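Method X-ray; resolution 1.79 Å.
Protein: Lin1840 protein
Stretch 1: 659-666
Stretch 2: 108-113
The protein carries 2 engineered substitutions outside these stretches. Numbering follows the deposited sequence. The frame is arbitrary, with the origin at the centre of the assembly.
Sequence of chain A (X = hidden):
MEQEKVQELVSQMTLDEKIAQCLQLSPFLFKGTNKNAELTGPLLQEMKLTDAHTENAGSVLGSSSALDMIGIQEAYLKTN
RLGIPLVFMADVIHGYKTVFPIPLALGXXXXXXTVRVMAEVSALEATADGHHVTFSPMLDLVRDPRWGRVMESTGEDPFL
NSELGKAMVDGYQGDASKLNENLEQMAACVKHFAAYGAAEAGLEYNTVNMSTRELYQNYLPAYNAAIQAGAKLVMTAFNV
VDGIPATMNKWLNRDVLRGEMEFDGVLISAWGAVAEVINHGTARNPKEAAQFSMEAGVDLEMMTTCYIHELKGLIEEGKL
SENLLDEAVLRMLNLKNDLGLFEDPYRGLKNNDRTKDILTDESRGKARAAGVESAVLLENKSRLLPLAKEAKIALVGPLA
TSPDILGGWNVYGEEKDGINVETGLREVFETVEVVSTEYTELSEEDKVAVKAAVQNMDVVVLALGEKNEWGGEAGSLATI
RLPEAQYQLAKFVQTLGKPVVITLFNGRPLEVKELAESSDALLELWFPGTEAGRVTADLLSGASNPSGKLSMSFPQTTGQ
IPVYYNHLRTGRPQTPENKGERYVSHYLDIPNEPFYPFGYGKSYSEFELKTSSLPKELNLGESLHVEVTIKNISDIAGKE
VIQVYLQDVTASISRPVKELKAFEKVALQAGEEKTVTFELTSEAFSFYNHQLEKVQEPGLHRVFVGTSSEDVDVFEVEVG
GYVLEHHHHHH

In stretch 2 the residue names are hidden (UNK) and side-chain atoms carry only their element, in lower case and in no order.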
ATOM      1  N   GLU A 659      15.947 -13.608   0.639  1.00  8.59           N
ATOM      2  CA  GLU A 659      16.551 -12.350   0.321  1.00  7.95           C
ATOM      3  C   GLU A 659      17.787 -12.599  -0.507  1.00  8.02           C
ATOM      4  O   GLU A 659      18.609 -13.471  -0.116  1.00  7.01           O
ATOM      5  CB  GLU A 659      16.941 -11.608   1.593  1.00  8.07           C
ATOM      6  CG  GLU A 659      15.819 -11.197   2.514  1.00  9.55           C
ATOM      7  CD  GLU A 659      16.357 -10.490   3.771  1.00 13.33           C
ATOM      8  OE1 GLU A 659      17.274 -10.954   4.451  1.00 11.88           O
ATOM      9  OE2 GLU A 659      15.877  -9.420   4.056  1.00 16.27           O
ATOM     10  N   LEU A 660      17.992 -11.836  -1.579  1.00  6.97           N
ATOM     11  CA  LEU A 660      19.208 -11.959  -2.337  1.00  8.14           C
ATOM     12  C   LEU A 660      20.404 -11.461  -1.534  1.00 10.06           C
ATOM     13  O   LEU A 660      20.331 -10.361  -0.951  1.00 10.17           O
ATOM     14  CB  LEU A 660      19.170 -11.116  -3.636  1.00  9.04           C
ATOM     15  CG  LEU A 660      20.254 -11.304  -4.664  1.00  8.42           C
ATOM     16  CD1 LEU A 660      20.165 -12.671  -5.346  1.00  9.43           C
ATOM     17  CD2 LEU A 660      20.183 -10.130  -5.657  1.00  8.32           C
ATOM     18  N   LYS A 661      21.486 -12.257  -1.499  1.00  8.42           N
ATOM     19  CA  LYS A 661      22.666 -11.888  -0.736  1.00  8.62           C
ATOM     20  C   LYS A 661      23.970 -12.029  -1.527  1.00  9.63           C
ATOM     21  O   LYS A 661      25.019 -11.623  -1.004  1.00 10.37           O
ATOM     22  CB  LYS A 661      22.770 -12.747   0.522  1.00  8.50           C
ATOM     23  CG  LYS A 661      21.646 -12.603   1.529  1.00  8.62           C
ATOM     24  CD  LYS A 661      21.519 -11.289   2.122  1.00 11.23           C
ATOM     25  CE  LYS A 661      20.413 -11.334   3.192  1.00 13.96           C
ATOM     26  NZ  LYS A 661      20.298  -9.945   3.679  1.00 12.99           N
ATOM     27  N   ALA A 662      23.907 -12.524  -2.782  1.00 10.54           N
ATOM     28  CA  ALA A 662      25.033 -12.559  -3.647  1.00 10.33           C
ATOM     29  C   ALA A 662      24.560 -12.798  -5.041  1.00 10.23           C
ATOM     30  O   ALA A 662      23.540 -13.438  -5.280  1.00 10.94           O
ATOM     31  CB  ALA A 662      26.081 -13.645  -3.223  1.00 11.17           C
ATOM     32  N   PHE A 663      25.318 -12.275  -5.978  1.00  8.77           N
ATOM     33  CA  PHE A 663      25.065 -12.556  -7.408  1.00  9.48           C
ATOM     34  C   PHE A 663      26.337 -12.329  -8.220  1.00  9.53           C
ATOM     35  O   PHE A 663      27.162 -11.474  -7.844  1.00 10.74           O
ATOM     36  CB  PHE A 663      23.912 -11.668  -7.939  1.00  9.51           C
ATOM     37  CG  PHE A 663      24.228 -10.186  -7.929  1.00  7.53           C
ATOM     38  CD1 PHE A 663      23.950  -9.427  -6.836  1.00  7.49           C
ATOM     39  CD2 PHE A 663      24.803  -9.576  -9.039  1.00  8.02           C
ATOM     40  CE1 PHE A 663      24.208  -8.092  -6.847  1.00  7.74           C
ATOM     41  CE2 PHE A 663      25.064  -8.219  -9.028  1.00  8.96           C
ATOM     42  CZ  PHE A 663      24.777  -7.465  -7.924  1.00  7.89           C
ATOM     43  N   GLU A 664      26.499 -13.066  -9.317  1.00 10.31           N
ATOM     44  CA  GLU A 664      27.600 -12.880 -10.266  1.00 11.73           C
ATOM     45  C   GLU A 664      27.127 -13.349 -11.632  1.00  9.23           C
ATOM     46  O   GLU A 664      26.499 -14.423 -11.808  1.00 12.48           O
ATOM     47  CB  GLU A 664      28.881 -13.707  -9.911  1.00 15.27           C
ATOM     48  CG  GLU A 664      30.006 -13.420 -10.876  1.00 20.48           C
ATOM     49  CD  GLU A 664      31.340 -14.057 -10.564  1.00 29.69           C
ATOM     50  OE1 GLU A 664      31.630 -14.356  -9.384  1.00 38.36           O
ATOM     51  OE2 GLU A 664      32.134 -14.247 -11.528  1.00 41.89           O
ATOM     52  N   LYS A 665      27.369 -12.529 -12.597  1.00  9.68           N
ATOM     53  CA  LYS A 665      27.061 -12.839 -13.975  1.00 10.08           C
ATOM     54  C   LYS A 665      28.284 -13.496 -14.627  1.00 12.61           C
ATOM     55  O   LYS A 665      29.388 -12.957 -14.574  1.00 13.95           O
ATOM     56  CB  LYS A 665      26.665 -11.579 -14.741  1.00 10.17           C
ATOM     57  CG  LYS A 665      26.139 -11.838 -16.114  1.00  9.91           C
ATOM     58  CD  LYS A 665      25.568 -10.508 -16.612  1.00 13.29           C
ATOM     59  CE  LYS A 665      24.412 -10.682 -17.470  1.00 10.90           C
ATOM     60  NZ  LYS A 665      23.896  -9.366 -17.927  1.00 10.63           N
ATOM     61  N   VAL A 666      28.075 -14.666 -15.207  1.00 11.96           N
ATOM     62  CA  VAL A 666      29.221 -15.509 -15.615  1.00 11.35           C
ATOM     63  C   VAL A 666      29.110 -15.752 -17.103  1.00 11.79           C
ATOM     64  O   VAL A 666      28.110 -16.196 -17.561  1.00 11.67           O
ATOM     65  CB  VAL A 666      29.264 -16.857 -14.837  1.00 14.55           C
ATOM     66  CG1 VAL A 666      30.520 -17.630 -15.157  1.00 14.78           C
ATOM     67  CG2 VAL A 666      29.239 -16.660 -13.322  1.00 13.71           C
ATOM     68  N   UNK A 108      18.517  -4.736 -14.196  1.00  5.77           N
ATOM     69  CA  UNK A 108      18.324  -6.082 -14.872  1.00  7.76           C
ATOM     70  C   UNK A 108      19.629  -6.711 -15.441  1.00  8.11           C
ATOM     71  O   UNK A 108      19.666  -7.885 -15.695  1.00  6.74           O
ATOM     72  s   UNK A 108      15.605  -5.584 -15.392  1.00  8.91           S
ATOM     73  c   UNK A 108      17.267  -6.040 -15.959  1.00  8.34           C
ATOM     74  N   UNK A 109      20.676  -5.889 -15.671  1.00  7.35           N
ATOM     75  CA  UNK A 109      21.988  -6.395 -16.014  1.00  7.13           C
ATOM     76  C   UNK A 109      22.572  -7.288 -14.950  1.00  7.41           C
ATOM     77  O   UNK A 109      23.324  -8.160 -15.313  1.00  7.91           O
ATOM     78  c   UNK A 109      23.025  -5.306 -16.328  1.00  8.33           C
ATOM     79  o   UNK A 109      23.553  -4.725 -15.146  1.00  8.25           O
ATOM     80  N   UNK A 110      22.214  -7.097 -13.681  1.00  7.27           N
ATOM     81  CA  UNK A 110      22.883  -7.801 -12.540  1.00  8.19           C
ATOM     82  C   UNK A 110      24.396  -7.744 -12.689  1.00 11.50           C
ATOM     83  O   UNK A 110      25.129  -8.693 -12.289  1.00 10.55           O
ATOM     84  c   UNK A 110      20.989  -9.894 -10.419  1.00  8.00           C
ATOM     85  c   UNK A 110      19.750 -10.032  -9.792  1.00  8.44           C
ATOM     86  c   UNK A 110      21.034  -9.311 -11.693  1.00  8.14           C
ATOM     87  c   UNK A 110      19.823  -8.938 -12.329  1.00  7.92           C
ATOM     88  c   UNK A 110      18.582  -9.612 -10.470  1.00  8.27           C
ATOM     89  c   UNK A 110      18.608  -9.060 -11.723  1.00  6.95           C
ATOM     90  c   UNK A 110      22.324  -9.229 -12.433  1.00  7.56           C
ATOM     91  N   UNK A 111      24.887  -6.627 -13.289  1.00 10.15           N
ATOM     92  CA  UNK A 111      26.287  -6.511 -13.636  1.00 13.67           C
ATOM     93  C   UNK A 111      26.949  -5.228 -13.138  1.00 11.17           C
ATOM     94  O   UNK A 111      26.769  -4.158 -13.704  1.00 10.82           O
ATOM     95  c   UNK A 111      27.949  -6.958 -15.474  1.00 16.46           C
ATOM     96  o   UNK A 111      28.505  -7.999 -15.027  1.00 18.27           O
ATOM     97  c   UNK A 111      26.497  -6.733 -15.149  1.00 14.99           C
ATOM     98  o   UNK A 111      28.560  -6.055 -16.081  1.00 12.11           O
ATOM     99  N   UNK A 112      27.702  -5.367 -12.042  1.00 10.53           N
ATOM    100  CA  UNK A 112      28.314  -4.250 -11.348  1.00  9.23           C
ATOM    101  C   UNK A 112      29.205  -3.469 -12.333  1.00  8.17           C
ATOM    102  O   UNK A 112      29.165  -2.247 -12.356  1.00  9.97           O
ATOM    103  n   UNK A 112      27.666  -8.351  -5.695  1.00 12.38           N
ATOM    104  c   UNK A 112      29.099  -4.680 -10.111  1.00  8.06           C
ATOM    105  n   UNK A 112      28.182  -8.611  -7.900  1.00 10.51           N
ATOM    106  n   UNK A 112      28.612  -6.580  -6.853  1.00  9.54           N
ATOM    107  c   UNK A 112      29.225  -5.986  -8.043  1.00 10.33           C
ATOM    108  c   UNK A 112      28.267  -5.262  -8.985  1.00  9.90           C
ATOM    109  c   UNK A 112      28.147  -7.848  -6.822  1.00  9.07           C
ATOM    110  N   UNK A 113      30.010  -4.155 -13.139  1.00 10.81           N
ATOM    111  CA  UNK A 113      30.994  -3.461 -14.011  1.00  9.48           C
ATOM    112  C   UNK A 113      30.239  -2.654 -15.115  1.00  8.30           C
ATOM    113  O   UNK A 113      30.636  -1.553 -15.413  1.00  7.96           O
ATOM    114  c   UNK A 113      32.005  -4.437 -14.570  1.00 10.66           C
ATOM    115  c   UNK A 113      33.954  -2.838 -14.958  1.00 11.78           C
ATOM    116  o   UNK A 113      34.724  -2.294 -15.779  1.00 15.35           O
ATOM    117  c   UNK A 113      33.044  -3.825 -15.541  1.00 11.59           C
ATOM    118  o   UNK A 113      33.918  -2.556 -13.715  1.00 14.55           O
TER
HETATM  119  O   HOH W   1      27.483  -9.714 -12.411  1.00 24.57           O
HETATM  120  O   HOH W   2      27.791 -11.017  -4.724  1.00 10.32           O

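Position 108 carries two side-chain atoms, a carbon and then a sulfur, and only cysteine has that composition. Its CA-to-CB bond points away from the strand 659-666, and the side chain touches nothing there. Cys108 is a small, buried residue whose sulfur is hydrogen-bonded elsewhere in the structure.

Position 109 has one carbon followed by one oxygen, with no branch, so it is serine. Its backbone does the work across the contact: the ammonium NZ of Lys665 donates a hydrogen bond to O of Ser109 at 2.9 Å. The short side chain serves its own stretch, since N of position 111 donates to OG of Ser109 at 3.0 Å. A short hydroxyl side chain can accept this bond from the backbone two residues on, while the carbonyl independently accepts from the lysine.

At position 110 a single carbon leads to a ring of six carbons with no oxygen attached. The edge of this ring meets the face of Phe663, with centroids 5.7 Å apart and planes at 86°, and the ring also touches Leu660. The residue is phenylalanine rather than tyrosine. Phi is positive here, as the chain leaves helical geometry. CE2 of Phe110 lies 4.2 Å from CD2 of Leu660. A buried, wholly apolar ring suits this setting.

Position 111 shows two carbons, the second bearing two oxygens: a carboxylate on a short stem, so aspartate. Asp111 sits right before a helix, where its short acidic side chain caps a backbone N just past the stretch. OD1 of Asp111 also comes 4.0 Å from CB of Lys665 and accepts from water 1, which in turn accepts from N of Lys665 and donates to O of Phe110.

Position 112 has three carbons, a nitrogen, and a carbon carrying two more nitrogens. The flat end group lies on the ring of Phe663, centres 3.9 Å apart and planes at 10°. This is the guanidinium of arginine, and the stack is a cation-pi arrangement. NH1 of Arg112 also donates a nearly straight hydrogen bond to O of Phe663, at 3.0 Å. Length and planarity together allow both.

Position 113 has three carbons, the third with two oxygens, and is out of reach of the strand. This is Glu113; a charged carboxylate is at home on an exposed helix position, where both oxygens find hydrogen bonds elsewhere in the structure.

The contact centres on Phe663, whose ring receives the edge of Phe110 and the flat guanidinium of Arg112. Hydrogen bonds from Arg112 to a strand carbonyl and from Lys665 to the backbone carbonyl of Ser109 tie the two segments together. Water 2, accepting from N of Phe663 and NH2 of Arg112, adds a bridge.

Stretch 2 (108-113) CSFDRE
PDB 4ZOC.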